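Local coordinates for Lysine/ornithine decarboxylase (PDB 5GJO), which decarboxylates L-lysine and L-ornithine with similar efficiency, using pyridoxal 5'-phosphate, to yield cadaverine and putrescine, at residues A[49-57]-A[350-358]; A[266-274]-A[284-294]. The protein carries 2 engineered substitutions. All coordinates share one frame; numbering follows the deposited sequence.

From the N terminus the chain first lays strand 23-26 in the mixed sheet and then enters the cofactor-binding barrel, whose strand 45-50 ends within 49-57 and runs on into a loop. Much later come strand 266-276 and strand 283-286, paired in a hairpin, and the segments 266-274 and 284-294 close the short loop of contact 2. Only afterwards does the chain return, in the loop 350-358, to complete contact 1, which ties barrel to beta domain, so that contact 2 falls wholly within the much longer excursion. The two centres are about 17 Å apart, yet the contacts touch: M350 N probably hydrogen-bonds to V266 O, and T354 packs on C293, tying loop 350-358 to contact 2.

Contact 1: A[49-57]-A[350-358]; sequences YAMKANPTP and MGSYTSVSA. With NA (sodium ion), chain P; PLP (pyridoxal-5'-phosphate), chain H.
Y353 lays its ring over the backbone of A53, where the end of a strand of the pyridoxal-phosphate-binding TIM barrel meets a loop of the beta domain. From CB the tyrosine side chain turns CG anti to the carbonyl carbon (chi1 -53°) and runs alongside K52, both pointing the same way. CD1 and CE1 lie by A53 CA, which sits over one face in a CH-pi contact, 3.9 Å from the ring centroid; CZ and CE2 meet A53 CB. At the tip, Y353 OH donates to the cofactor's phosphate oxygen O3P at 2.8 Å, an oxygen that lies at the ring edge, in its plane. The ring thus bridges barrel backbone and phosphate, while the methylene CD of K52 approaches the pyridine ring. K52, the cofactor attachment site by similarity, carries no cofactor here, and its NZ forms a salt bridge with D71.

Hydrogen bonds join the same loops. Y353 N donates to A53 O at 3.1 Å, and a water also donates to that oxygen. N54 reaches across with its amide: ND2 donates a hydrogen bond to G351 O at 2.9 Å, nearly in its own amide plane. The other end of this amide, OD1, takes the backbone N of T56 in an Asx turn and the T56 hydroxyl as well, which fixes the rotation of the group. F361 of the second subunit packs on Y353 and V356. V356 CG1 presses on P55 CD at 3.3 Å, tighter than usual van der Waals contact.

Contact 2: A[266-274]-A[284-294]; sequences VNLVTSVIG and YILDEGIYGCF
D287 OD1 is gripped twice by strand 266-274: the hydroxyl of T270 donates to it at 2.7 Å, on the anti side, and S271 N donates at 3.0 Å from above the carboxylate plane, both from the same face. The aspartate's CG stands between its backbone N and carbonyl carbon (chi1 63°), which turns the carboxylate back onto the strand, while D287 N donates in return to S271 O. OD2 is hydrogen-bonded to T21 OG1, so both oxygens of this buried group have partners. An alanine here would remove the acceptor shared by T270 and S271, and would probably leave that hydroxyl and N-H without their mate and T21 with one fewer partner.

Farther along, I285 N donates to G274 O at 2.8 Å. V272 CG2 meets L286 CD2 at 3.9 Å, and the side chains of I273 and I285 cross obliquely, CG1 meeting CG2. Toward the other end, L268 sends CD2 to F294 CE2, their side chains crossing at about a right angle. I273 N bonds to I285 O at 2.8 Å and G274 N weakly to the same oxygen, the signature of a classic beta bulge in an antiparallel hairpin.

Contact 1: A[49-57]-A[350-358]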
ATOM      1  N   TYR A  49      22.141   0.911  -8.493  1.00 14.57           N
ATOM      2  CA  TYR A  49      20.702   1.039  -8.782  1.00 13.04           C
ATOM      3  C   TYR A  49      19.894   0.819  -7.546  1.00 12.25           C
ATOM      4  O   TYR A  49      20.019  -0.207  -6.859  1.00 12.68           O
ATOM      5  CB  TYR A  49      20.261   0.045  -9.866  1.00 13.62           C
ATOM      6  CG  TYR A  49      18.737  -0.030 -10.054  1.00 12.70           C
ATOM      7  CD1 TYR A  49      18.007   1.126 -10.331  1.00 13.56           C
ATOM      8  CD2 TYR A  49      18.056  -1.180  -9.860  1.00 12.57           C
ATOM      9  CE1 TYR A  49      16.617   1.097 -10.405  1.00 11.90           C
ATOM     10  CE2 TYR A  49      16.662  -1.260 -10.025  1.00 13.08           C
ATOM     11  CZ  TYR A  49      15.947  -0.117 -10.319  1.00 12.97           C
ATOM     12  OH  TYR A  49      14.562  -0.052 -10.371  1.00 14.01           O
ATOM     13  N   ALA A  50      19.058   1.795  -7.241  1.00 12.41           N
ATOM     14  CA  ALA A  50      18.156   1.770  -6.083  1.00 12.60           C
ATOM     15  C   ALA A  50      16.906   0.967  -6.414  1.00 12.86           C
ATOM     16  O   ALA A  50      15.910   1.428  -6.875  1.00 12.40           O
ATOM     17  CB  ALA A  50      17.858   3.194  -5.489  1.00 12.16           C
ATOM     18  N   MET A  51      17.044  -0.346  -6.238  1.00 11.65           N
ATOM     19  CA  MET A  51      16.030  -1.299  -6.623  1.00 12.21           C
ATOM     20  C   MET A  51      14.724  -1.176  -5.915  1.00 11.36           C
ATOM     21  O   MET A  51      13.738  -1.678  -6.435  1.00 12.85           O
ATOM     22  CB  MET A  51      16.582  -2.770  -6.520  1.00 13.50           C
ATOM     23  CG  MET A  51      16.989  -3.116  -5.119  1.00 14.63           C
ATOM     24  SD  MET A  51      17.597  -4.842  -5.070  1.00 15.34           S
ATOM     25  CE  MET A  51      16.098  -5.725  -5.249  1.00 15.55           C
ATOM     26  N   LYS A  52      14.671  -0.357  -4.865  1.00 11.64           N
ATOM     27  CA  LYS A  52      13.424  -0.026  -4.186  1.00 12.58           C
ATOM     28  C   LYS A  52      12.417   0.579  -5.193  1.00 12.78           C
ATOM     29  O   LYS A  52      11.233   0.430  -5.038  1.00 11.83           O
ATOM     30  CB  LYS A  52      13.679   1.005  -3.070  1.00 15.51           C
ATOM     31  CG  LYS A  52      14.505   2.197  -3.518  1.00 16.94           C
ATOM     32  CD  LYS A  52      14.817   3.211  -2.422  1.00 22.23           C
ATOM     33  CE  LYS A  52      15.482   2.577  -1.208  1.00 23.75           C
ATOM     34  NZ  LYS A  52      16.887   2.168  -1.427  1.00 22.03           N
ATOM     35  N   ALA A  53      12.900   1.306  -6.183  1.00 12.06           N
ATOM     36  CA  ALA A  53      12.000   1.852  -7.207  1.00 12.20           C
ATOM     37  C   ALA A  53      11.290   0.795  -8.060  1.00 13.00           C
ATOM     38  O   ALA A  53      10.163   0.974  -8.447  1.00 11.79           O
ATOM     39  CB  ALA A  53      12.745   2.804  -8.115  1.00 12.90           C
ATOM     40  N   ASN A  54      12.035  -0.223  -8.463  1.00 12.73           N
ATOM     41  CA  ASN A  54      11.503  -1.287  -9.281  1.00 12.71           C
ATOM     42  C   ASN A  54      12.373  -2.531  -9.259  1.00 11.81           C
ATOM     43  O   ASN A  54      13.396  -2.564  -9.872  1.00 13.26           O
ATOM     44  CB  ASN A  54      11.263  -0.824 -10.704  1.00 13.39           C
ATOM     45  CG  ASN A  54      10.536  -1.862 -11.526  1.00 14.63           C
ATOM     46  OD1 ASN A  54      10.820  -3.030 -11.436  1.00 12.78           O
ATOM     47  ND2 ASN A  54       9.600  -1.419 -12.324  1.00 15.07           N
ATOM     48  N   PRO A  55      11.936  -3.583  -8.584  1.00 12.83           N
ATOM     49  CA  PRO A  55      12.786  -4.770  -8.445  1.00 14.03           C
ATOM     50  C   PRO A  55      12.488  -5.901  -9.426  1.00 14.57           C
ATOM     51  O   PRO A  55      12.754  -7.026  -9.103  1.00 13.80           O
ATOM     52  CB  PRO A  55      12.518  -5.233  -7.013  1.00 13.26           C
ATOM     53  CG  PRO A  55      11.109  -4.894  -6.800  1.00 14.49           C
ATOM     54  CD  PRO A  55      10.831  -3.630  -7.608  1.00 14.47           C
ATOM     55  N   THR A  56      11.892  -5.603 -10.565  1.00 12.95           N
ATOM     56  CA  THR A  56      11.539  -6.676 -11.476  1.00 13.67           C
ATOM     57  C   THR A  56      12.791  -7.490 -11.801  1.00 13.00           C
ATOM     58  O   THR A  56      13.800  -6.956 -12.216  1.00 12.13           O
ATOM     59  CB  THR A  56      10.960  -6.078 -12.768  1.00 15.05           C
ATOM     60  OG1 THR A  56       9.797  -5.326 -12.444  1.00 16.42           O
ATOM     61  CG2 THR A  56      10.638  -7.164 -13.782  1.00 15.39           C
ATOM     62  N   PRO A  57      12.700  -8.803 -11.641  1.00 15.68           N
ATOM     63  CA  PRO A  57      13.945  -9.621 -11.728  1.00 16.71           C
ATOM     64  C   PRO A  57      14.664  -9.482 -13.047  1.00 14.83           C
ATOM     65  O   PRO A  57      15.889  -9.426 -13.075  1.00 13.37           O
ATOM     66  CB  PRO A  57      13.447 -11.063 -11.506  1.00 17.71           C
ATOM     67  CG  PRO A  57      12.149 -10.945 -10.866  1.00 20.61           C
ATOM     68  CD  PRO A  57      11.568  -9.553 -11.079  1.00 18.62           C
ATOM     69  N   MET A 350       5.112   4.615 -15.766  1.00 11.24           N
ATOM     70  CA  MET A 350       4.621   3.914 -14.601  1.00 13.73           C
ATOM     71  C   MET A 350       5.628   2.973 -13.935  1.00 11.92           C
ATOM     72  O   MET A 350       5.262   2.112 -13.204  1.00 14.14           O
ATOM     73  CB  MET A 350       3.317   3.206 -14.941  1.00 16.85           C
ATOM     74  CG  MET A 350       2.102   3.932 -14.420  1.00 23.08           C
ATOM     75  SD  MET A 350       1.095   2.862 -13.445  1.00 25.21           S
ATOM     76  CE  MET A 350      -0.085   3.891 -12.590  1.00 20.80           C
ATOM     77  N   GLY A 351       6.899   3.169 -14.222  1.00 11.44           N
ATOM     78  CA  GLY A 351       7.895   2.256 -13.835  1.00 11.30           C
ATOM     79  C   GLY A 351       8.410   2.344 -12.413  1.00 12.14           C
ATOM     80  O   GLY A 351       9.094   1.376 -11.959  1.00 16.01           O
ATOM     81  N   SER A 352       8.169   3.443 -11.719  1.00 11.42           N
ATOM     82  CA  SER A 352       8.842   3.656 -10.429  1.00 11.45           C
ATOM     83  C   SER A 352       7.936   4.025  -9.272  1.00 10.54           C
ATOM     84  O   SER A 352       7.081   4.880  -9.413  1.00 11.68           O
ATOM     85  CB  SER A 352       9.908   4.730 -10.521  1.00 11.52           C
ATOM     86  OG  SER A 352      10.850   4.352 -11.487  1.00 12.44           O
ATOM     87  N   TYR A 353       8.111   3.326  -8.140  1.00 10.26           N
ATOM     88  CA  TYR A 353       7.267   3.598  -6.960  1.00 10.92           C
ATOM     89  C   TYR A 353       5.749   3.429  -7.239  1.00 12.77           C
ATOM     90  O   TYR A 353       4.922   4.222  -6.826  1.00 13.22           O
ATOM     91  CB  TYR A 353       7.594   4.918  -6.294  1.00 11.94           C
ATOM     92  CG  TYR A 353       9.089   5.039  -5.960  1.00 11.85           C
ATOM     93  CD1 TYR A 353       9.673   4.265  -4.961  1.00 13.12           C
ATOM     94  CD2 TYR A 353       9.899   5.894  -6.664  1.00 13.05           C
ATOM     95  CE1 TYR A 353      11.005   4.397  -4.698  1.00 14.03           C
ATOM     96  CE2 TYR A 353      11.262   6.042  -6.421  1.00 14.07           C
ATOM     97  CZ  TYR A 353      11.832   5.250  -5.422  1.00 12.96           C
ATOM     98  OH  TYR A 353      13.186   5.334  -5.113  1.00 12.63           O
ATOM     99  N   THR A 354       5.464   2.393  -8.004  1.00 11.71           N
ATOM    100  CA  THR A 354       4.091   2.061  -8.400  1.00 12.30           C
ATOM    101  C   THR A 354       3.837   0.632  -7.938  1.00 13.33           C
ATOM    102  O   THR A 354       3.189   0.431  -6.863  1.00 12.10           O
ATOM    103  CB  THR A 354       3.933   2.203  -9.922  1.00 12.59           C
ATOM    104  OG1 THR A 354       4.974   1.453 -10.545  1.00 13.21           O
ATOM    105  CG2 THR A 354       3.986   3.710 -10.310  1.00 15.09           C
ATOM    106  N   SER A 355       4.308  -0.350  -8.682  1.00 12.94           N
ATOM    107  CA  SER A 355       4.071  -1.739  -8.356  1.00 13.96           C
ATOM    108  C   SER A 355       4.677  -2.112  -6.991  1.00 14.11           C
ATOM    109  O   SER A 355       4.135  -3.026  -6.271  1.00 13.30           O
ATOM    110  CB  SER A 355       4.578  -2.722  -9.424  1.00 15.47           C
ATOM    111  OG  SER A 355       5.955  -2.459  -9.567  1.00 22.48           O
ATOM    112  N   VAL A 356       5.736  -1.415  -6.576  1.00 13.69           N
ATOM    113  CA  VAL A 356       6.351  -1.721  -5.288  1.00 14.23           C
ATOM    114  C   VAL A 356       5.511  -1.373  -4.123  1.00 14.13           C
ATOM    115  O   VAL A 356       5.780  -1.886  -3.043  1.00 13.25           O
ATOM    116  CB  VAL A 356       7.756  -1.077  -5.127  1.00 14.14           C
ATOM    117  CG1 VAL A 356       8.637  -1.624  -6.137  1.00 16.02           C
ATOM    118  CG2 VAL A 356       7.730   0.441  -5.283  1.00 14.40           C
ATOM    119  N   SER A 357       4.528  -0.466  -4.261  1.00 13.00           N
ATOM    120  CA  SER A 357       3.601  -0.183  -3.149  1.00 12.40           C
ATOM    121  C   SER A 357       2.197  -0.705  -3.417  1.00 11.89           C
ATOM    122  O   SER A 357       1.231  -0.351  -2.750  1.00 12.17           O
ATOM    123  CB  SER A 357       3.622   1.284  -2.714  1.00 13.41           C
ATOM    124  OG  SER A 357       3.454   2.078  -3.912  1.00 12.79           O
ATOM    125  N   ALA A 358       2.053  -1.600  -4.388  1.00 11.18           N
ATOM    126  CA  ALA A 358       0.766  -2.290  -4.620  1.00 11.75           C
ATOM    127  C   ALA A 358       0.484  -3.288  -3.480  1.00 12.53           C
ATOM    128  O   ALA A 358       1.387  -3.786  -2.850  1.00 12.63           O
ATOM    129  CB  ALA A 358       0.787  -3.089  -5.919  1.00 11.20           C
TER
HETATM  130 NA    NA P 405      -0.876   0.657  -1.281  1.00 48.80          NA
HETATM  131  N1  PLP H 406      19.161   5.651  -2.656  1.00 35.98           N
HETATM  132  C2  PLP H 406      18.628   5.871  -1.430  1.00 46.50           C
HETATM  133  C2A PLP H 406      19.465   5.654  -0.198  1.00 49.94           C
HETATM  134  C3  PLP H 406      17.221   6.325  -1.298  1.00 39.68           C
HETATM  135  O3  PLP H 406      16.663   6.553  -0.077  1.00 32.07           O
HETATM  136  C4  PLP H 406      16.447   6.522  -2.545  1.00 37.42           C
HETATM  137  C4A PLP H 406      15.038   6.972  -2.516  1.00 42.13           C
HETATM  138  O4A PLP H 406      14.357   6.784  -1.521  1.00 35.07           O
HETATM  139  C5  PLP H 406      17.146   6.246  -3.823  1.00 35.06           C
HETATM  140  C6  PLP H 406      18.473   5.824  -3.798  1.00 31.96           C
HETATM  141  C5A PLP H 406      16.425   6.423  -5.139  1.00 29.43           C
HETATM  142  O4P PLP H 406      15.845   7.724  -5.192  1.00 17.35           O
HETATM  143  P   PLP H 406      15.212   8.281  -6.563  1.00 12.30           P
HETATM  144  O1P PLP H 406      16.385   8.329  -7.513  1.00 11.87           O
HETATM  145  O2P PLP H 406      14.659   9.635  -6.187  1.00 15.03           O
HETATM  146  O3P PLP H 406      14.162   7.256  -6.922  1.00 13.73           O
HETATM  147  O   HOH W   1      13.095   2.728 -11.651  1.00 16.83           O
HETATM  148  O   HOH W   2       7.492   0.101  -8.915  1.00 14.27           O
HETATM  149  O   HOH W   3       7.137  -3.127 -12.449  1.00 21.37           O

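Contact 2: A[266-274]-A[284-294]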
ATOM      1  N   VAL A 266       8.125   1.616 -18.388  1.00 12.03           N
ATOM      2  CA  VAL A 266       7.036   0.744 -18.003  1.00 11.24           C
ATOM      3  C   VAL A 266       5.691   1.436 -18.286  1.00 11.92           C
ATOM      4  O   VAL A 266       5.567   2.670 -18.031  1.00 11.33           O
ATOM      5  CB  VAL A 266       7.151   0.327 -16.536  1.00 12.69           C
ATOM      6  CG1 VAL A 266       6.045  -0.649 -16.172  1.00 13.08           C
ATOM      7  CG2 VAL A 266       8.511  -0.243 -16.214  1.00 13.51           C
ATOM      8  N   ASN A 267       4.727   0.702 -18.827  1.00 11.95           N
ATOM      9  CA  ASN A 267       3.372   1.188 -19.052  1.00 11.57           C
ATOM     10  C   ASN A 267       2.416   0.243 -18.321  1.00 11.37           C
ATOM     11  O   ASN A 267       2.705  -0.902 -18.171  1.00 11.34           O
ATOM     12  CB  ASN A 267       2.961   1.174 -20.531  1.00 12.34           C
ATOM     13  CG  ASN A 267       3.682   2.197 -21.399  1.00 12.38           C
ATOM     14  OD1 ASN A 267       3.418   2.280 -22.586  1.00 10.70           O
ATOM     15  ND2 ASN A 267       4.585   2.959 -20.816  1.00 11.07           N
ATOM     16  N   LEU A 268       1.293   0.769 -17.864  1.00 10.13           N
ATOM     17  CA  LEU A 268       0.180  -0.017 -17.358  1.00 10.68           C
ATOM     18  C   LEU A 268      -0.921  -0.117 -18.351  1.00 10.72           C
ATOM     19  O   LEU A 268      -1.365   0.934 -18.960  1.00 11.59           O
ATOM     20  CB  LEU A 268      -0.418   0.609 -16.101  1.00 11.55           C
ATOM     21  CG  LEU A 268      -1.663  -0.026 -15.537  1.00 13.57           C
ATOM     22  CD1 LEU A 268      -1.356  -1.370 -14.886  1.00 14.66           C
ATOM     23  CD2 LEU A 268      -2.173   0.959 -14.470  1.00 13.73           C
ATOM     24  N   VAL A 269      -1.434  -1.322 -18.536  1.00 10.51           N
ATOM     25  CA  VAL A 269      -2.640  -1.566 -19.365  1.00 10.79           C
ATOM     26  C   VAL A 269      -3.766  -2.059 -18.455  1.00 11.72           C
ATOM     27  O   VAL A 269      -3.608  -3.069 -17.731  1.00 12.41           O
ATOM     28  CB  VAL A 269      -2.416  -2.613 -20.462  1.00 11.91           C
ATOM     29  CG1 VAL A 269      -3.647  -2.723 -21.346  1.00 13.14           C
ATOM     30  CG2 VAL A 269      -1.194  -2.213 -21.343  1.00 12.57           C
ATOM     31  N   THR A 270      -4.845  -1.332 -18.470  1.00 11.37           N
ATOM     32  CA  THR A 270      -5.988  -1.592 -17.598  1.00 12.05           C
ATOM     33  C   THR A 270      -7.271  -1.497 -18.382  1.00 12.91           C
ATOM     34  O   THR A 270      -7.388  -0.649 -19.298  1.00 15.71           O
ATOM     35  CB  THR A 270      -5.904  -0.755 -16.321  1.00 12.66           C
ATOM     36  OG1 THR A 270      -7.062  -0.978 -15.516  1.00 12.75           O
ATOM     37  CG2 THR A 270      -5.851   0.710 -16.621  1.00 14.94           C
ATOM     38  N   SER A 271      -8.253  -2.317 -18.035  1.00 13.71           N
ATOM     39  CA  SER A 271      -9.564  -2.289 -18.726  1.00 13.31           C
ATOM     40  C   SER A 271     -10.609  -1.509 -17.939  1.00 14.87           C
ATOM     41  O   SER A 271     -10.635  -1.552 -16.685  1.00 11.85           O
ATOM     42  CB  SER A 271     -10.118  -3.697 -18.927  1.00 15.22           C
ATOM     43  OG  SER A 271      -9.273  -4.430 -19.776  1.00 15.28           O
ATOM     44  N   VAL A 272     -11.505  -0.903 -18.704  1.00 13.10           N
ATOM     45  CA  VAL A 272     -12.796  -0.394 -18.188  1.00 14.74           C
ATOM     46  C   VAL A 272     -13.699  -1.607 -17.884  1.00 13.20           C
ATOM     47  O   VAL A 272     -14.041  -2.410 -18.756  1.00 13.94           O
ATOM     48  CB  VAL A 272     -13.507   0.575 -19.192  1.00 14.41           C
ATOM     49  CG1 VAL A 272     -14.882   1.072 -18.635  1.00 15.93           C
ATOM     50  CG2 VAL A 272     -12.562   1.709 -19.502  1.00 14.67           C
ATOM     51  N   ILE A 273     -14.009  -1.764 -16.621  1.00 13.28           N
ATOM     52  CA  ILE A 273     -14.883  -2.845 -16.163  1.00 14.36           C
ATOM     53  C   ILE A 273     -16.317  -2.386 -15.864  1.00 15.48           C
ATOM     54  O   ILE A 273     -17.225  -3.219 -15.733  1.00 16.86           O
ATOM     55  CB  ILE A 273     -14.291  -3.710 -15.008  1.00 15.19           C
ATOM     56  CG1 ILE A 273     -13.981  -2.889 -13.777  1.00 15.42           C
ATOM     57  CG2 ILE A 273     -13.035  -4.451 -15.419  1.00 16.09           C
ATOM     58  CD1 ILE A 273     -13.663  -3.756 -12.592  1.00 15.57           C
ATOM     59  N   GLY A 274     -16.502  -1.085 -15.722  1.00 14.69           N
ATOM     60  CA  GLY A 274     -17.841  -0.522 -15.520  1.00 16.75           C
ATOM     61  C   GLY A 274     -17.897   0.926 -15.943  1.00 15.06           C
ATOM     62  O   GLY A 274     -16.876   1.642 -15.951  1.00 15.46           O
ATOM     63  N   TYR A 284     -15.814   6.011 -15.152  1.00 14.33           N
ATOM     64  CA  TYR A 284     -15.316   4.759 -15.610  1.00 13.12           C
ATOM     65  C   TYR A 284     -14.568   4.075 -14.476  1.00 13.64           C
ATOM     66  O   TYR A 284     -13.685   4.689 -13.861  1.00 15.27           O
ATOM     67  CB  TYR A 284     -14.323   4.993 -16.730  1.00 13.54           C
ATOM     68  CG  TYR A 284     -14.981   5.771 -17.837  1.00 14.01           C
ATOM     69  CD1 TYR A 284     -15.983   5.163 -18.571  1.00 16.15           C
ATOM     70  CD2 TYR A 284     -14.633   7.075 -18.123  1.00 15.78           C
ATOM     71  CE1 TYR A 284     -16.652   5.849 -19.554  1.00 16.97           C
ATOM     72  CE2 TYR A 284     -15.249   7.774 -19.189  1.00 16.70           C
ATOM     73  CZ  TYR A 284     -16.281   7.142 -19.856  1.00 16.77           C
ATOM     74  OH  TYR A 284     -16.918   7.700 -20.910  1.00 15.93           O
ATOM     75  N   ILE A 285     -14.894   2.801 -14.280  1.00 13.42           N
ATOM     76  CA  ILE A 285     -14.243   1.966 -13.285  1.00 14.30           C
ATOM     77  C   ILE A 285     -13.229   1.087 -13.975  1.00 14.25           C
ATOM     78  O   ILE A 285     -13.555   0.372 -14.920  1.00 13.47           O
ATOM     79  CB  ILE A 285     -15.261   1.088 -12.513  1.00 14.63           C
ATOM     80  CG1 ILE A 285     -16.252   2.002 -11.810  1.00 16.00           C
ATOM     81  CG2 ILE A 285     -14.531   0.258 -11.465  1.00 15.19           C
ATOM     82  CD1 ILE A 285     -15.654   3.064 -10.961  1.00 13.98           C
ATOM     83  N   LEU A 286     -11.964   1.200 -13.530  1.00 14.03           N
ATOM     84  CA  LEU A 286     -10.846   0.400 -14.088  1.00 13.73           C
ATOM     85  C   LEU A 286     -10.518  -0.815 -13.244  1.00 12.88           C
ATOM     86  O   LEU A 286     -10.900  -0.829 -12.122  1.00 12.46           O
ATOM     87  CB  LEU A 286      -9.564   1.270 -14.206  1.00 12.47           C
ATOM     88  CG  LEU A 286      -9.790   2.582 -15.001  1.00 12.26           C
ATOM     89  CD1 LEU A 286      -8.487   3.355 -15.016  1.00 12.96           C
ATOM     90  CD2 LEU A 286     -10.230   2.232 -16.402  1.00 14.57           C
ATOM     91  N   ASP A 287      -9.833  -1.820 -13.821  1.00 12.61           N
ATOM     92  CA  ASP A 287      -9.412  -2.963 -13.102  1.00 12.43           C
ATOM     93  C   ASP A 287      -8.095  -2.855 -12.351  1.00 13.59           C
ATOM     94  O   ASP A 287      -7.696  -3.842 -11.707  1.00 14.03           O
ATOM     95  CB  ASP A 287      -9.587  -4.274 -13.864  1.00 14.39           C
ATOM     96  CG  ASP A 287      -8.752  -4.367 -15.155  1.00 14.51           C
ATOM     97  OD1 ASP A 287      -7.829  -3.564 -15.395  1.00 13.47           O
ATOM     98  OD2 ASP A 287      -9.028  -5.325 -15.945  1.00 17.06           O
ATOM     99  N   GLU A 288      -7.525  -1.683 -12.321  1.00 12.31           N
ATOM    100  CA  GLU A 288      -6.405  -1.329 -11.490  1.00 11.64           C
ATOM    101  C   GLU A 288      -6.704  -0.029 -10.779  1.00 12.33           C
ATOM    102  O   GLU A 288      -7.273   0.886 -11.371  1.00 13.40           O
ATOM    103  CB  GLU A 288      -5.092  -1.252 -12.269  1.00 11.89           C
ATOM    104  CG  GLU A 288      -3.825  -1.093 -11.413  1.00 15.57           C
ATOM    105  CD  GLU A 288      -3.335  -2.346 -10.691  1.00 18.68           C
ATOM    106  OE1 GLU A 288      -2.242  -2.259 -10.101  1.00 16.04           O
ATOM    107  OE2 GLU A 288      -4.016  -3.431 -10.761  1.00 20.47           O
ATOM    108  N   GLY A 289      -6.266   0.118  -9.547  1.00 11.30           N
ATOM    109  CA  GLY A 289      -6.605   1.363  -8.780  1.00 12.22           C
ATOM    110  C   GLY A 289      -5.549   1.740  -7.727  1.00 13.34           C
ATOM    111  O   GLY A 289      -4.350   1.320  -7.761  1.00 12.96           O
ATOM    112  N   ILE A 290      -6.010   2.521  -6.761  1.00 12.84           N
ATOM    113  CA  ILE A 290      -5.161   3.192  -5.787  1.00 12.62           C
ATOM    114  C   ILE A 290      -4.528   2.229  -4.786  1.00 12.59           C
ATOM    115  O   ILE A 290      -3.504   2.575  -4.177  1.00 13.56           O
ATOM    116  CB  ILE A 290      -5.930   4.310  -5.096  1.00 14.82           C
ATOM    117  CG1 ILE A 290      -4.947   5.364  -4.561  1.00 16.86           C
ATOM    118  CG2 ILE A 290      -6.797   3.738  -3.976  1.00 13.68           C
ATOM    119  CD1 ILE A 290      -5.582   6.655  -4.178  1.00 21.39           C
ATOM    120  N   TYR A 291      -5.046   1.000  -4.701  1.00 10.95           N
ATOM    121  CA  TYR A 291      -4.414  -0.025  -3.881  1.00 12.67           C
ATOM    122  C   TYR A 291      -3.475  -0.914  -4.673  1.00 14.49           C
ATOM    123  O   TYR A 291      -2.922  -1.849  -4.114  1.00 13.85           O
ATOM    124  CB  TYR A 291      -5.428  -0.895  -3.182  1.00 11.86           C
ATOM    125  CG  TYR A 291      -6.148  -0.194  -2.055  1.00 12.79           C
ATOM    126  CD1 TYR A 291      -5.574  -0.145  -0.804  1.00 14.79           C
ATOM    127  CD2 TYR A 291      -7.425   0.380  -2.231  1.00 13.15           C
ATOM    128  CE1 TYR A 291      -6.221   0.484   0.246  1.00 15.28           C
ATOM    129  CE2 TYR A 291      -8.064   1.030  -1.139  1.00 14.05           C
ATOM    130  CZ  TYR A 291      -7.452   1.034   0.067  1.00 15.97           C
ATOM    131  OH  TYR A 291      -8.057   1.616   1.198  1.00 16.12           O
ATOM    132  N   GLY A 292      -3.326  -0.608  -5.963  1.00 12.53           N
ATOM    133  CA  GLY A 292      -2.326  -1.267  -6.809  1.00 13.52           C
ATOM    134  C   GLY A 292      -1.321  -0.287  -7.321  1.00 13.91           C
ATOM    135  O   GLY A 292      -0.724   0.423  -6.540  1.00 12.63           O
ATOM    136  N   CYS A 293      -1.061  -0.306  -8.652  1.00 14.21           N
ATOM    137  CA  CYS A 293      -0.073   0.538  -9.266  1.00 14.74           C
ATOM    138  C   CYS A 293      -0.315   2.049  -9.071  1.00 14.16           C
ATOM    139  O   CYS A 293       0.648   2.793  -8.984  1.00 15.51           O
ATOM    140  CB  CYS A 293       0.107   0.258 -10.758  1.00 15.77           C
ATOM    141  SG  CYS A 293       0.826  -1.409 -10.870  1.00 18.69           S
ATOM    142  N   PHE A 294      -1.544   2.458  -8.859  1.00 11.96           N
ATOM    143  CA  PHE A 294      -1.824   3.870  -8.617  1.00 11.47           C
ATOM    144  C   PHE A 294      -1.625   4.264  -7.178  1.00 12.42           C
ATOM    145  O   PHE A 294      -1.939   5.401  -6.808  1.00 11.67           O
ATOM    146  CB  PHE A 294      -3.246   4.252  -9.051  1.00 12.63           C
ATOM    147  CG  PHE A 294      -3.511   4.141 -10.524  1.00 11.98           C
ATOM    148  CD1 PHE A 294      -3.224   5.211 -11.337  1.00 12.17           C
ATOM    149  CD2 PHE A 294      -4.187   3.038 -11.045  1.00 13.36           C
ATOM    150  CE1 PHE A 294      -3.540   5.151 -12.693  1.00 12.66           C
ATOM    151  CE2 PHE A 294      -4.519   2.995 -12.416  1.00 13.30           C
ATOM    152  CZ  PHE A 294      -4.168   4.048 -13.205  1.00 13.26           C
TER